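Local structure of novel protein similar to vertebrate potassium voltage-gated channel, subfamily H (Eag-related) family (Danio rerio, 3UKN) at residues I98-Q112 with T158-Y172. The protein probably forms the pore of a voltage-gated delayed-rectifier potassium channel, of which this chain is the intracellular C-linker and cyclic nucleotide-binding homology domain. Sequence-based numbering, arbitrary orientation.
Sequences IKTSFCAPGEFLIRQ and TNANVKALTYCDLQY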
ATOM      1  N   ILE B  98      -1.234  -3.963  12.978  1.00 31.85           N
ATOM      2  CA  ILE B  98      -2.285  -4.958  12.806  1.00 31.82           C
ATOM      3  C   ILE B  98      -3.526  -4.312  12.187  1.00 31.48           C
ATOM      4  O   ILE B  98      -3.953  -3.249  12.618  1.00 27.96           O
ATOM      5  CB  ILE B  98      -2.668  -5.631  14.167  1.00 30.44           C
ATOM      6  CG1 ILE B  98      -1.522  -6.494  14.688  1.00 24.84           C
ATOM      7  CG2 ILE B  98      -3.933  -6.457  14.032  1.00 29.27           C
ATOM      8  CD1 ILE B  98      -1.830  -7.145  15.992  1.00 29.56           C
ATOM      9  N   LYS B  99      -4.103  -4.963  11.186  1.00 26.76           N
ATOM     10  CA  LYS B  99      -5.266  -4.440  10.472  1.00 29.55           C
ATOM     11  C   LYS B  99      -6.413  -5.409  10.636  1.00 45.03           C
ATOM     12  O   LYS B  99      -6.222  -6.534  11.102  1.00 35.59           O
ATOM     13  CB  LYS B  99      -4.977  -4.343   8.971  1.00 33.06           C
ATOM     14  CG  LYS B  99      -3.665  -3.680   8.615  1.00 29.85           C
ATOM     15  CD  LYS B  99      -3.861  -2.192   8.485  1.00 27.80           C
ATOM     16  CE  LYS B  99      -2.579  -1.521   8.019  1.00 34.50           C
ATOM     17  NZ  LYS B  99      -2.782  -0.046   7.940  1.00 37.28           N
ATOM     18  N   THR B 100      -7.592  -4.987  10.194  1.00 42.08           N
ATOM     19  CA  THR B 100      -8.789  -5.800  10.282  1.00 38.69           C
ATOM     20  C   THR B 100      -9.614  -5.639   9.017  1.00 37.48           C
ATOM     21  O   THR B 100      -9.499  -4.629   8.307  1.00 30.33           O
ATOM     22  CB  THR B 100      -9.649  -5.360  11.466  1.00 53.39           C
ATOM     23  OG1 THR B 100      -9.994  -3.982  11.301  1.00 67.92           O
ATOM     24  CG2 THR B 100      -8.880  -5.528  12.783  1.00 43.18           C
ATOM     25  N   SER B 101     -10.448  -6.624   8.715  1.00 46.66           N
ATOM     26  CA  SER B 101     -11.347  -6.497   7.576  1.00 43.10           C
ATOM     27  C   SER B 101     -12.511  -7.444   7.711  1.00 46.69           C
ATOM     28  O   SER B 101     -12.339  -8.577   8.163  1.00 47.64           O
ATOM     29  CB  SER B 101     -10.622  -6.751   6.245  1.00 39.72           C
ATOM     30  OG  SER B 101     -11.519  -6.634   5.139  1.00 31.35           O
ATOM     31  N   PHE B 102     -13.692  -6.962   7.333  1.00 45.32           N
ATOM     32  CA  PHE B 102     -14.874  -7.799   7.211  1.00 49.07           C
ATOM     33  C   PHE B 102     -14.701  -8.587   5.932  1.00 38.78           C
ATOM     34  O   PHE B 102     -13.981  -8.162   5.018  1.00 39.64           O
ATOM     35  CB  PHE B 102     -16.160  -6.962   7.120  1.00 68.79           C
ATOM     36  CG  PHE B 102     -16.491  -6.203   8.379  1.00 93.75           C
ATOM     37  CD1 PHE B 102     -17.279  -6.778   9.365  1.00104.78           C
ATOM     38  CD2 PHE B 102     -16.027  -4.910   8.570  1.00103.04           C
ATOM     39  CE1 PHE B 102     -17.587  -6.081  10.523  1.00114.29           C
ATOM     40  CE2 PHE B 102     -16.334  -4.214   9.722  1.00113.54           C
ATOM     41  CZ  PHE B 102     -17.113  -4.800  10.700  1.00119.42           C
ATOM     42  N   CYS B 103     -15.359  -9.732   5.869  1.00 38.58           N
ATOM     43  CA  CYS B 103     -15.278 -10.610   4.719  1.00 35.92           C
ATOM     44  C   CYS B 103     -16.684 -11.185   4.498  1.00 37.73           C
ATOM     45  O   CYS B 103     -17.400 -11.486   5.450  1.00 43.03           O
ATOM     46  CB  CYS B 103     -14.235 -11.712   4.992  1.00 34.83           C
ATOM     47  SG  CYS B 103     -13.739 -12.669   3.544  1.00 49.65           S
ATOM     48  N   ALA B 104     -17.100 -11.293   3.244  1.00 39.59           N
ATOM     49  CA  ALA B 104     -18.444 -11.772   2.941  1.00 32.18           C
ATOM     50  C   ALA B 104     -18.433 -13.260   2.604  1.00 29.74           C
ATOM     51  O   ALA B 104     -17.403 -13.803   2.179  1.00 34.62           O
ATOM     52  CB  ALA B 104     -19.046 -10.976   1.798  1.00 30.76           C
ATOM     53  N   PRO B 105     -19.575 -13.933   2.796  1.00 35.12           N
ATOM     54  CA  PRO B 105     -19.662 -15.354   2.464  1.00 36.93           C
ATOM     55  C   PRO B 105     -19.262 -15.588   1.012  1.00 40.04           C
ATOM     56  O   PRO B 105     -19.710 -14.863   0.137  1.00 36.58           O
ATOM     57  CB  PRO B 105     -21.152 -15.664   2.653  1.00 37.38           C
ATOM     58  CG  PRO B 105     -21.623 -14.656   3.623  1.00 36.67           C
ATOM     59  CD  PRO B 105     -20.843 -13.410   3.327  1.00 36.96           C
ATOM     60  N   GLY B 106     -18.424 -16.589   0.767  1.00 38.17           N
ATOM     61  CA  GLY B 106     -17.997 -16.925  -0.582  1.00 36.70           C
ATOM     62  C   GLY B 106     -16.881 -16.036  -1.107  1.00 39.11           C
ATOM     63  O   GLY B 106     -16.391 -16.229  -2.226  1.00 47.59           O
ATOM     64  N   GLU B 107     -16.488 -15.052  -0.305  1.00 29.17           N
ATOM     65  CA  GLU B 107     -15.404 -14.141  -0.684  1.00 37.66           C
ATOM     66  C   GLU B 107     -14.059 -14.827  -0.424  1.00 32.89           C
ATOM     67  O   GLU B 107     -13.856 -15.408   0.644  1.00 28.77           O
ATOM     68  CB  GLU B 107     -15.514 -12.800   0.070  1.00 32.22           C
ATOM     69  CG  GLU B 107     -14.283 -11.886  -0.054  1.00 34.36           C
ATOM     70  CD  GLU B 107     -14.436 -10.541   0.691  1.00 48.71           C
ATOM     71  OE1 GLU B 107     -15.539 -10.267   1.227  1.00 47.42           O
ATOM     72  OE2 GLU B 107     -13.447  -9.761   0.743  1.00 48.37           O
ATOM     73  N   PHE B 108     -13.151 -14.778  -1.399  1.00 30.29           N
ATOM     74  CA  PHE B 108     -11.842 -15.433  -1.256  1.00 31.16           C
ATOM     75  C   PHE B 108     -10.905 -14.627  -0.360  1.00 24.76           C
ATOM     76  O   PHE B 108     -10.602 -13.466  -0.658  1.00 34.51           O
ATOM     77  CB  PHE B 108     -11.166 -15.635  -2.624  1.00 30.66           C
ATOM     78  CG  PHE B 108     -11.724 -16.779  -3.419  1.00 34.60           C
ATOM     79  CD1 PHE B 108     -11.083 -18.017  -3.424  1.00 35.26           C
ATOM     80  CD2 PHE B 108     -12.885 -16.618  -4.167  1.00 35.23           C
ATOM     81  CE1 PHE B 108     -11.596 -19.076  -4.152  1.00 43.57           C
ATOM     82  CE2 PHE B 108     -13.411 -17.684  -4.902  1.00 44.58           C
ATOM     83  CZ  PHE B 108     -12.759 -18.914  -4.895  1.00 46.45           C
ATOM     84  N   LEU B 109     -10.436 -15.233   0.726  1.00 33.87           N
ATOM     85  CA  LEU B 109      -9.393 -14.608   1.537  1.00 23.04           C
ATOM     86  C   LEU B 109      -8.077 -14.775   0.804  1.00 30.47           C
ATOM     87  O   LEU B 109      -7.292 -13.836   0.692  1.00 36.17           O
ATOM     88  CB  LEU B 109      -9.323 -15.262   2.913  1.00 30.23           C
ATOM     89  CG  LEU B 109      -8.171 -14.800   3.799  1.00 33.24           C
ATOM     90  CD1 LEU B 109      -8.296 -13.309   3.986  1.00 37.27           C
ATOM     91  CD2 LEU B 109      -8.215 -15.514   5.135  1.00 31.53           C
ATOM     92  N   ILE B 110      -7.880 -15.978   0.260  1.00 32.13           N
ATOM     93  CA  ILE B 110      -6.659 -16.369  -0.441  1.00 35.01           C
ATOM     94  C   ILE B 110      -7.003 -17.258  -1.634  1.00 43.42           C
ATOM     95  O   ILE B 110      -7.854 -18.135  -1.530  1.00 43.83           O
ATOM     96  CB  ILE B 110      -5.745 -17.153   0.512  1.00 40.11           C
ATOM     97  CG1 ILE B 110      -4.942 -16.175   1.365  1.00 42.03           C
ATOM     98  CG2 ILE B 110      -4.825 -18.094  -0.258  1.00 44.77           C
ATOM     99  CD1 ILE B 110      -4.676 -16.659   2.754  1.00 36.74           C
ATOM    100  N   ARG B 111      -6.357 -17.025  -2.773  1.00 32.12           N
ATOM    101  CA  ARG B 111      -6.563 -17.883  -3.941  1.00 39.76           C
ATOM    102  C   ARG B 111      -5.344 -18.764  -4.124  1.00 48.31           C
ATOM    103  O   ARG B 111      -4.204 -18.291  -4.069  1.00 44.10           O
ATOM    104  CB  ARG B 111      -6.793 -17.062  -5.207  1.00 45.62           C
ATOM    105  CG  ARG B 111      -8.168 -16.425  -5.316  1.00 43.09           C
ATOM    106  CD  ARG B 111      -8.376 -15.752  -6.687  1.00 49.26           C
ATOM    107  NE  ARG B 111      -9.599 -14.951  -6.711  1.00 47.46           N
ATOM    108  CZ  ARG B 111     -10.824 -15.443  -6.895  1.00 46.86           C
ATOM    109  NH1 ARG B 111     -11.011 -16.744  -7.094  1.00 48.20           N
ATOM    110  NH2 ARG B 111     -11.870 -14.635  -6.885  1.00 39.56           N
ATOM    111  N   GLN B 112      -5.591 -20.053  -4.328  1.00 36.49           N
ATOM    112  CA  GLN B 112      -4.512 -21.018  -4.475  1.00 43.84           C
ATOM    113  C   GLN B 112      -3.519 -20.549  -5.542  1.00 48.35           C
ATOM    114  O   GLN B 112      -3.914 -20.081  -6.614  1.00 49.73           O
ATOM    115  CB  GLN B 112      -5.077 -22.389  -4.831  1.00 50.59           C
ATOM    116  CG  GLN B 112      -4.005 -23.426  -5.085  1.00 55.11           C
ATOM    117  CD  GLN B 112      -4.573 -24.804  -5.287  1.00 55.70           C
ATOM    118  OE1 GLN B 112      -5.737 -25.056  -4.987  1.00 55.91           O
ATOM    119  NE2 GLN B 112      -3.753 -25.711  -5.806  1.00 63.73           N
ATOM    120  N   THR B 158       0.898 -20.045  -2.199  1.00 38.78           N
ATOM    121  CA  THR B 158      -0.167 -20.713  -1.449  1.00 37.15           C
ATOM    122  C   THR B 158      -0.666 -21.984  -2.135  1.00 44.84           C
ATOM    123  O   THR B 158      -0.771 -22.049  -3.360  1.00 52.88           O
ATOM    124  CB  THR B 158      -1.351 -19.766  -1.176  1.00 31.52           C
ATOM    125  OG1 THR B 158      -1.838 -19.251  -2.421  1.00 30.01           O
ATOM    126  CG2 THR B 158      -0.909 -18.595  -0.258  1.00 17.77           C
ATOM    127  N   ASN B 159      -0.982 -22.982  -1.316  1.00 34.58           N
ATOM    128  CA  ASN B 159      -1.321 -24.317  -1.785  1.00 48.32           C
ATOM    129  C   ASN B 159      -2.820 -24.613  -1.748  1.00 54.76           C
ATOM    130  O   ASN B 159      -3.248 -25.713  -2.105  1.00 56.96           O
ATOM    131  CB  ASN B 159      -0.590 -25.345  -0.928  1.00 45.83           C
ATOM    132  CG  ASN B 159      -1.036 -25.301   0.518  1.00 37.71           C
ATOM    133  OD1 ASN B 159      -2.189 -24.964   0.813  1.00 32.30           O
ATOM    134  ND2 ASN B 159      -0.127 -25.609   1.429  1.00 34.25           N
ATOM    135  N   ALA B 160      -3.613 -23.648  -1.300  1.00 62.37           N
ATOM    136  CA  ALA B 160      -5.059 -23.839  -1.248  1.00 59.58           C
ATOM    137  C   ALA B 160      -5.815 -22.512  -1.320  1.00 47.18           C
ATOM    138  O   ALA B 160      -5.247 -21.451  -1.068  1.00 41.28           O
ATOM    139  CB  ALA B 160      -5.443 -24.603   0.007  1.00 58.98           C
ATOM    140  N   ASN B 161      -7.088 -22.572  -1.689  1.00 37.36           N
ATOM    141  CA  ASN B 161      -7.963 -21.417  -1.565  1.00 33.42           C
ATOM    142  C   ASN B 161      -8.504 -21.359  -0.134  1.00 34.58           C
ATOM    143  O   ASN B 161      -8.728 -22.413   0.491  1.00 37.13           O
ATOM    144  CB  ASN B 161      -9.151 -21.514  -2.542  1.00 45.23           C
ATOM    145  CG  ASN B 161      -8.726 -21.822  -3.967  1.00 51.91           C
ATOM    146  OD1 ASN B 161      -8.070 -21.010  -4.617  1.00 55.15           O
ATOM    147  ND2 ASN B 161      -9.115 -22.991  -4.465  1.00 52.36           N
ATOM    148  N   VAL B 162      -8.702 -20.152   0.391  1.00 43.93           N
ATOM    149  CA  VAL B 162      -9.453 -19.991   1.636  1.00 37.59           C
ATOM    150  C   VAL B 162     -10.622 -19.061   1.386  1.00 37.11           C
ATOM    151  O   VAL B 162     -10.429 -17.898   1.020  1.00 37.34           O
ATOM    152  CB  VAL B 162      -8.633 -19.376   2.804  1.00 34.43           C
ATOM    153  CG1 VAL B 162      -9.544 -19.232   4.025  1.00 26.50           C
ATOM    154  CG2 VAL B 162      -7.402 -20.216   3.150  1.00 32.61           C
ATOM    155  N   LYS B 163     -11.828 -19.567   1.605  1.00 33.59           N
ATOM    156  CA  LYS B 163     -13.044 -18.828   1.297  1.00 31.35           C
ATOM    157  C   LYS B 163     -13.883 -18.646   2.560  1.00 37.96           C
ATOM    158  O   LYS B 163     -14.054 -19.589   3.323  1.00 45.80           O
ATOM    159  CB  LYS B 163     -13.867 -19.606   0.273  1.00 37.95           C
ATOM    160  CG  LYS B 163     -13.286 -19.652  -1.136  1.00 49.10           C
ATOM    161  CD  LYS B 163     -14.155 -20.502  -2.056  1.00 54.51           C
ATOM    162  CE  LYS B 163     -15.590 -19.974  -2.118  1.00 49.68           C
ATOM    163  NZ  LYS B 163     -16.441 -20.755  -3.062  1.00 54.58           N
ATOM    164  N   ALA B 164     -14.403 -17.446   2.785  1.00 40.73           N
ATOM    165  CA  ALA B 164     -15.331 -17.233   3.886  1.00 33.75           C
ATOM    166  C   ALA B 164     -16.555 -18.092   3.651  1.00 36.37           C
ATOM    167  O   ALA B 164     -16.985 -18.273   2.512  1.00 39.41           O
ATOM    168  CB  ALA B 164     -15.730 -15.763   3.979  1.00 32.55           C
ATOM    169  N   LEU B 165     -17.109 -18.637   4.725  1.00 45.30           N
ATOM    170  CA  LEU B 165     -18.348 -19.402   4.641  1.00 45.75           C
ATOM    171  C   LEU B 165     -19.492 -18.553   5.154  1.00 42.56           C
ATOM    172  O   LEU B 165     -20.603 -18.607   4.631  1.00 44.66           O
ATOM    173  CB  LEU B 165     -18.249 -20.674   5.475  1.00 49.75           C
ATOM    174  CG  LEU B 165     -17.539 -21.834   4.797  1.00 53.46           C
ATOM    175  CD1 LEU B 165     -17.057 -22.827   5.842  1.00 60.73           C
ATOM    176  CD2 LEU B 165     -18.492 -22.479   3.803  1.00 45.64           C
ATOM    177  N   THR B 166     -19.208 -17.786   6.202  1.00 41.43           N
ATOM    178  CA  THR B 166     -20.147 -16.809   6.729  1.00 42.43           C
ATOM    179  C   THR B 166     -19.466 -15.442   6.690  1.00 46.86           C
ATOM    180  O   THR B 166     -18.314 -15.318   6.237  1.00 40.29           O
ATOM    181  CB  THR B 166     -20.565 -17.147   8.182  1.00 44.17           C
ATOM    182  OG1 THR B 166     -19.487 -16.858   9.086  1.00 43.59           O
ATOM    183  CG2 THR B 166     -20.936 -18.627   8.304  1.00 44.07           C
ATOM    184  N   TYR B 167     -20.185 -14.417   7.133  1.00 33.09           N
ATOM    185  CA  TYR B 167     -19.571 -13.132   7.415  1.00 34.12           C
ATOM    186  C   TYR B 167     -18.462 -13.346   8.421  1.00 39.59           C
ATOM    187  O   TYR B 167     -18.675 -13.992   9.453  1.00 47.97           O
ATOM    188  CB  TYR B 167     -20.613 -12.139   7.927  1.00 42.42           C
ATOM    189  CG  TYR B 167     -21.503 -11.671   6.809  1.00 38.49           C
ATOM    190  CD1 TYR B 167     -21.050 -10.715   5.913  1.00 44.65           C
ATOM    191  CD2 TYR B 167     -22.762 -12.219   6.608  1.00 38.65           C
ATOM    192  CE1 TYR B 167     -21.829 -10.285   4.863  1.00 55.45           C
ATOM    193  CE2 TYR B 167     -23.559 -11.798   5.545  1.00 45.49           C
ATOM    194  CZ  TYR B 167     -23.081 -10.825   4.675  1.00 51.81           C
ATOM    195  OH  TYR B 167     -23.828 -10.376   3.610  1.00 48.88           O
ATOM    196  N   CYS B 168     -17.275 -12.831   8.091  1.00 40.41           N
ATOM    197  CA  CYS B 168     -16.071 -13.010   8.907  1.00 50.20           C
ATOM    198  C   CYS B 168     -15.421 -11.694   9.308  1.00 53.18           C
ATOM    199  O   CYS B 168     -15.423 -10.718   8.559  1.00 48.68           O
ATOM    200  CB  CYS B 168     -15.021 -13.824   8.152  1.00 45.11           C
ATOM    201  SG  CYS B 168     -15.438 -15.531   7.875  1.00 42.73           S
ATOM    202  N   ASP B 169     -14.840 -11.696  10.498  1.00 46.41           N
ATOM    203  CA  ASP B 169     -14.059 -10.571  10.976  1.00 49.58           C
ATOM    204  C   ASP B 169     -12.612 -11.022  11.173  1.00 45.52           C
ATOM    205  O   ASP B 169     -12.312 -11.834  12.052  1.00 49.36           O
ATOM    206  CB  ASP B 169     -14.643 -10.049  12.282  1.00 66.08           C
ATOM    207  CG  ASP B 169     -14.044  -8.731  12.699  1.00 76.95           C
ATOM    208  OD1 ASP B 169     -12.864  -8.478  12.373  1.00 77.17           O
ATOM    209  OD2 ASP B 169     -14.754  -7.948  13.362  1.00 82.41           O
ATOM    210  N   LEU B 170     -11.719 -10.491  10.346  1.00 37.60           N
ATOM    211  CA  LEU B 170     -10.339 -10.930  10.315  1.00 35.90           C
ATOM    212  C   LEU B 170      -9.367  -9.859  10.791  1.00 34.36           C
ATOM    213  O   LEU B 170      -9.600  -8.672  10.595  1.00 41.86           O
ATOM    214  CB  LEU B 170      -9.980 -11.322   8.887  1.00 34.94           C
ATOM    215  CG  LEU B 170     -10.854 -12.413   8.273  1.00 39.26           C
ATOM    216  CD1 LEU B 170     -10.624 -12.478   6.763  1.00 45.33           C
ATOM    217  CD2 LEU B 170     -10.529 -13.739   8.915  1.00 37.75           C
ATOM    218  N   GLN B 171      -8.286 -10.292  11.427  1.00 31.12           N
ATOM    219  CA  GLN B 171      -7.146  -9.430  11.699  1.00 25.97           C
ATOM    220  C   GLN B 171      -5.963  -9.988  10.945  1.00 29.22           C
ATOM    221  O   GLN B 171      -5.954 -11.163  10.582  1.00 31.72           O
ATOM    222  CB  GLN B 171      -6.803  -9.404  13.188  1.00 20.93           C
ATOM    223  CG  GLN B 171      -7.833  -8.730  14.035  1.00 28.12           C
ATOM    224  CD  GLN B 171      -7.429  -8.639  15.487  1.00 33.37           C
ATOM    225  OE1 GLN B 171      -6.342  -9.077  15.883  1.00 29.49           O
ATOM    226  NE2 GLN B 171      -8.307  -8.068  16.296  1.00 34.31           N
ATOM    227  N   TYR B 172      -4.943  -9.164  10.741  1.00 21.74           N
ATOM    228  CA  TYR B 172      -3.788  -9.619   9.983  1.00 17.60           C
ATOM    229  C   TYR B 172      -2.620  -8.660  10.102  1.00 21.11           C
ATOM    230  O   TYR B 172      -2.787  -7.492  10.470  1.00 28.49           O
ATOM    231  CB  TYR B 172      -4.169  -9.835   8.503  1.00 25.77           C
ATOM    232  CG  TYR B 172      -4.512  -8.568   7.734  1.00 26.17           C
ATOM    233  CD1 TYR B 172      -3.521  -7.843   7.058  1.00 25.65           C
ATOM    234  CD2 TYR B 172      -5.831  -8.101   7.665  1.00 30.24           C
ATOM    235  CE1 TYR B 172      -3.841  -6.669   6.326  1.00 28.76           C
ATOM    236  CE2 TYR B 172      -6.155  -6.926   6.936  1.00 26.48           C
ATOM    237  CZ  TYR B 172      -5.157  -6.221   6.282  1.00 32.21           C
ATOM    238  OH  TYR B 172      -5.491  -5.080   5.574  1.00 28.43           O
TER
HETATM  239  O   HOH W   1      -7.890  -3.594   6.312  1.00 30.29           O
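Phe108 and Lys163 run side by side where two antiparallel strand pairs meet in the beta-roll of the cyclic nucleotide-binding homology domain: 99-103 with 168-172 in one sheet, 108-110 with 161-164 in the other. Lys163 CG lies over one face of the Phe108 ring, 3.7 Å from its centroid, a CH-pi contact. The opposite face carries the guanidinium of Arg111, with NH1 3.3 Å above the ring plane, so the ring lies between the aliphatic part of Lys163 and the guanidinium of Arg111. Asn161 CB sits at the ring edge. Linking strand 99-103 of the first sheet to strand 108-110 of the second, the type II turn Ala104-Glu107 brings Pro105 CD almost squarely over the Tyr167 ring, 3.5 Å from its centroid and 8° off the normal. Glu107 is extended, its CG anti to the backbone N, and reaches across the turn, where OE1 takes the Ala104 N-H at 2.7 Å from above the carboxylate plane; OE2 turns to Trp46. Inside the roll, Leu109 and Leu170 meet tip to tip through their CD1 atoms, and Cys103 SG packs on Ala164 CB, tying the sheets together. At the far end Lys99 CB covers the Tyr172 ring off-centre, 3.3 Å above its plane. The chain of Lys99 bends at chi2 (-89°), and its NZ continues to Asp53 and Ser55; Tyr172 OH binds Asp53 N and shares a water with Thr100 O. A classic beta bulge interrupts the second pair: Val162 O accepts both Leu109 N, nearly head-on at 2.7 Å, and Ile110 N, a longer bond in the carbonyl plane. Beyond it, Asn161 OD1 receives Gln112 N at 2.7 Å, the N-H aimed straight at the oxygen (173°) but approaching from above the amide plane.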